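Local coordinates for metallopeptidase family protein (Thermus thermophilus, PDB 2EJQ), which is of uncharacterised function but binds metal ions and belongs to a zincin-like metallopeptidase family, so it is probably a metal-dependent peptidase, at residues Y49-P54 / L64-A69. The protein carries 1 engineered substitution. Sequence-based numbering, arbitrary orientation.
Sequences YLDPGP and LGRHIA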
ATOM      1  N   TYR A  49      -4.064   1.560  -2.182  1.00 46.02           N
ATOM      2  CA  TYR A  49      -3.567   1.623  -3.539  1.00 44.43           C
ATOM      3  C   TYR A  49      -3.807   3.035  -4.046  1.00 45.11           C
ATOM      4  O   TYR A  49      -4.906   3.572  -3.918  1.00 46.25           O
ATOM      5  CB  TYR A  49      -4.313   0.623  -4.408  1.00 44.92           C
ATOM      6  CG  TYR A  49      -3.852   0.601  -5.851  1.00 47.01           C
ATOM      7  CD1 TYR A  49      -2.550   0.219  -6.181  1.00 37.39           C
ATOM      8  CD2 TYR A  49      -4.722   0.941  -6.886  1.00 42.39           C
ATOM      9  CE1 TYR A  49      -2.127   0.171  -7.501  1.00 45.32           C
ATOM     10  CE2 TYR A  49      -4.307   0.895  -8.214  1.00 43.97           C
ATOM     11  CZ  TYR A  49      -3.009   0.507  -8.513  1.00 48.14           C
ATOM     12  OH  TYR A  49      -2.606   0.441  -9.824  1.00 47.71           O
ATOM     13  N   LEU A  50      -2.772   3.647  -4.607  1.00 47.52           N
ATOM     14  CA  LEU A  50      -2.896   5.001  -5.136  1.00 47.99           C
ATOM     15  C   LEU A  50      -3.146   4.888  -6.651  1.00 46.92           C
ATOM     16  O   LEU A  50      -2.242   4.588  -7.437  1.00 41.73           O
ATOM     17  CB  LEU A  50      -1.618   5.781  -4.820  1.00 48.68           C
ATOM     18  CG  LEU A  50      -1.158   5.733  -3.353  1.00 53.93           C
ATOM     19  CD1 LEU A  50       0.098   6.575  -3.217  1.00 56.01           C
ATOM     20  CD2 LEU A  50      -2.252   6.255  -2.398  1.00 48.62           C
ATOM     21  N   ASP A  51      -4.392   5.116  -7.045  1.00 49.78           N
ATOM     22  CA  ASP A  51      -4.792   4.984  -8.441  1.00 50.94           C
ATOM     23  C   ASP A  51      -4.916   6.321  -9.178  1.00 50.51           C
ATOM     24  O   ASP A  51      -5.715   7.180  -8.792  1.00 49.71           O
ATOM     25  CB  ASP A  51      -6.128   4.239  -8.507  1.00 53.01           C
ATOM     26  CG  ASP A  51      -6.484   3.782  -9.911  1.00 65.00           C
ATOM     27  OD1 ASP A  51      -6.057   4.433 -10.890  1.00 63.96           O
ATOM     28  OD2 ASP A  51      -7.209   2.769 -10.032  1.00 65.61           O
ATOM     29  N   PRO A  52      -4.131   6.505 -10.257  1.00 47.57           N
ATOM     30  CA  PRO A  52      -4.164   7.739 -11.050  1.00 52.10           C
ATOM     31  C   PRO A  52      -5.613   8.096 -11.402  1.00 54.01           C
ATOM     32  O   PRO A  52      -6.013   9.257 -11.354  1.00 54.15           O
ATOM     33  CB  PRO A  52      -3.338   7.379 -12.285  1.00 53.07           C
ATOM     34  CG  PRO A  52      -2.333   6.417 -11.748  1.00 56.34           C
ATOM     35  CD  PRO A  52      -3.163   5.545 -10.822  1.00 50.62           C
ATOM     36  N   GLY A  53      -6.397   7.083 -11.754  1.00 52.35           N
ATOM     37  CA  GLY A  53      -7.787   7.316 -12.083  1.00 55.97           C
ATOM     38  C   GLY A  53      -8.050   7.705 -13.524  1.00 61.76           C
ATOM     39  O   GLY A  53      -7.150   7.659 -14.366  1.00 58.73           O
ATOM     40  N   PRO A  54      -9.292   8.097 -13.838  1.00 62.74           N
ATOM     41  CA  PRO A  54      -9.657   8.492 -15.201  1.00 65.12           C
ATOM     42  C   PRO A  54      -8.977   9.797 -15.626  1.00 64.76           C
ATOM     43  O   PRO A  54      -8.657  10.648 -14.790  1.00 66.43           O
ATOM     44  CB  PRO A  54     -11.188   8.569 -15.141  1.00 65.81           C
ATOM     45  CG  PRO A  54     -11.467   8.955 -13.705  1.00 66.89           C
ATOM     46  CD  PRO A  54     -10.449   8.146 -12.923  1.00 66.40           C
ATOM     47  N   LEU A  64       1.813  10.043 -12.984  1.00 49.75           N
ATOM     48  CA  LEU A  64       1.909  10.040 -11.520  1.00 50.86           C
ATOM     49  C   LEU A  64       2.328   8.649 -11.062  1.00 48.00           C
ATOM     50  O   LEU A  64       2.919   8.488  -9.996  1.00 50.57           O
ATOM     51  CB  LEU A  64       0.558  10.386 -10.884  1.00 50.92           C
ATOM     52  CG  LEU A  64       0.081  11.830 -11.009  1.00 48.57           C
ATOM     53  CD1 LEU A  64      -1.276  11.995 -10.342  1.00 47.71           C
ATOM     54  CD2 LEU A  64       1.099  12.746 -10.368  1.00 48.11           C
ATOM     55  N   GLY A  65       2.025   7.649 -11.883  1.00 46.24           N
ATOM     56  CA  GLY A  65       2.379   6.284 -11.548  1.00 52.64           C
ATOM     57  C   GLY A  65       1.365   5.644 -10.622  1.00 55.12           C
ATOM     58  O   GLY A  65       0.437   6.296 -10.143  1.00 50.85           O
ATOM     59  N   ARG A  66       1.538   4.350 -10.384  1.00 54.72           N
ATOM     60  CA  ARG A  66       0.655   3.608  -9.502  1.00 51.48           C
ATOM     61  C   ARG A  66       1.481   3.163  -8.310  1.00 51.37           C
ATOM     62  O   ARG A  66       2.594   2.644  -8.461  1.00 50.14           O
ATOM     63  CB  ARG A  66       0.059   2.422 -10.250  1.00 47.11           C
ATOM     64  CG  ARG A  66      -0.943   2.872 -11.294  1.00 50.41           C
ATOM     65  CD  ARG A  66      -1.185   1.810 -12.338  1.00 49.90           C
ATOM     66  NE  ARG A  66      -2.191   2.234 -13.300  1.00 46.87           N
ATOM     67  CZ  ARG A  66      -3.503   2.190 -13.089  1.00 52.72           C
ATOM     68  NH1 ARG A  66      -3.987   1.731 -11.942  1.00 52.96           N
ATOM     69  NH2 ARG A  66      -4.337   2.613 -14.033  1.00 52.57           N
ATOM     70  N   HIS A  67       0.934   3.377  -7.120  1.00 52.64           N
ATOM     71  CA  HIS A  67       1.645   3.058  -5.894  1.00 52.42           C
ATOM     72  C   HIS A  67       0.807   2.378  -4.830  1.00 49.14           C
ATOM     73  O   HIS A  67      -0.417   2.505  -4.795  1.00 48.78           O
ATOM     74  CB  HIS A  67       2.195   4.352  -5.268  1.00 50.94           C
ATOM     75  CG  HIS A  67       2.844   5.271  -6.255  1.00 55.33           C
ATOM     76  ND1 HIS A  67       4.152   5.106  -6.665  1.00 49.71           N
ATOM     77  CD2 HIS A  67       2.353   6.313  -6.957  1.00 55.67           C
ATOM     78  CE1 HIS A  67       4.433   6.013  -7.583  1.00 54.85           C
ATOM     79  NE2 HIS A  67       3.362   6.758  -7.783  1.00 58.15           N
ATOM     80  N   ILE A  68       1.505   1.666  -3.954  1.00 48.29           N
ATOM     81  CA  ILE A  68       0.893   1.046  -2.795  1.00 47.26           C
ATOM     82  C   ILE A  68       1.468   1.905  -1.650  1.00 42.10           C
ATOM     83  O   ILE A  68       2.676   2.144  -1.596  1.00 44.61           O
ATOM     84  CB  ILE A  68       1.350  -0.413  -2.600  1.00 42.62           C
ATOM     85  CG1 ILE A  68       0.804  -1.273  -3.748  1.00 41.11           C
ATOM     86  CG2 ILE A  68       0.881  -0.920  -1.221  1.00 40.03           C
ATOM     87  CD1 ILE A  68       1.248  -2.733  -3.707  1.00 33.53           C
ATOM     88  N   ALA A  69       0.618   2.410  -0.770  1.00 40.51           N
ATOM     89  CA  ALA A  69       1.106   3.201   0.352  1.00 33.18           C
ATOM     90  C   ALA A  69       0.882   2.424   1.641  1.00 41.06           C
ATOM     91  O   ALA A  69      -0.144   1.761   1.796  1.00 39.99           O
ATOM     92  CB  ALA A  69       0.371   4.528   0.414  1.00 37.43           C
TER
HETATM   93  O   HOH W   1      -7.013   3.345 -13.331  1.00 48.70           O
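Arg-66 NH1 is gripped three ways: by hydrogen bonds to Tyr-49 OH and Ser-103 OG, and by the charge of Asp-51 OD1. The bond to Tyr-49 OH, 2.8 Å from NH1, is nearly straight and in the guanidinium plane; His-100 ND1, on helix 85-105, is the hydroxyl's second partner. With CG anti to its backbone N (chi1 -179°), the Tyr-49 ring crosses Arg-66 obliquely, NH1 at its edge and the planes 24° apart. Pro-52 CD lies over one guanidinium face, whereas Asp-51 OD1 stands well out of that plane, 3.6 Å from NH1. A water nevertheless joins OD1 to Arg-66 NH2, and OD1 closes an Asx turn by accepting from Gly-53 N; OD2 is hydrogen-bonded to Ser-103 OG. A phenylalanine at Tyr-49 would remove both hydroxyl bonds, probably leaving Arg-66 less firmly placed. On the other sheet face, Leu-50 CD1 packs on His-67 CB at 3.7 Å, and His-67 NE2 donates to Leu-64 O. Within the sheet, Leu-50 N donates to His-67 O at 2.6 Å; the return bond is weak. Such pairing is that of antiparallel strands, here edge strand 47-50 on central strand 67-71, packed against helix 85-105, whose HExxH sequence is consistent with a zincin-like metal site.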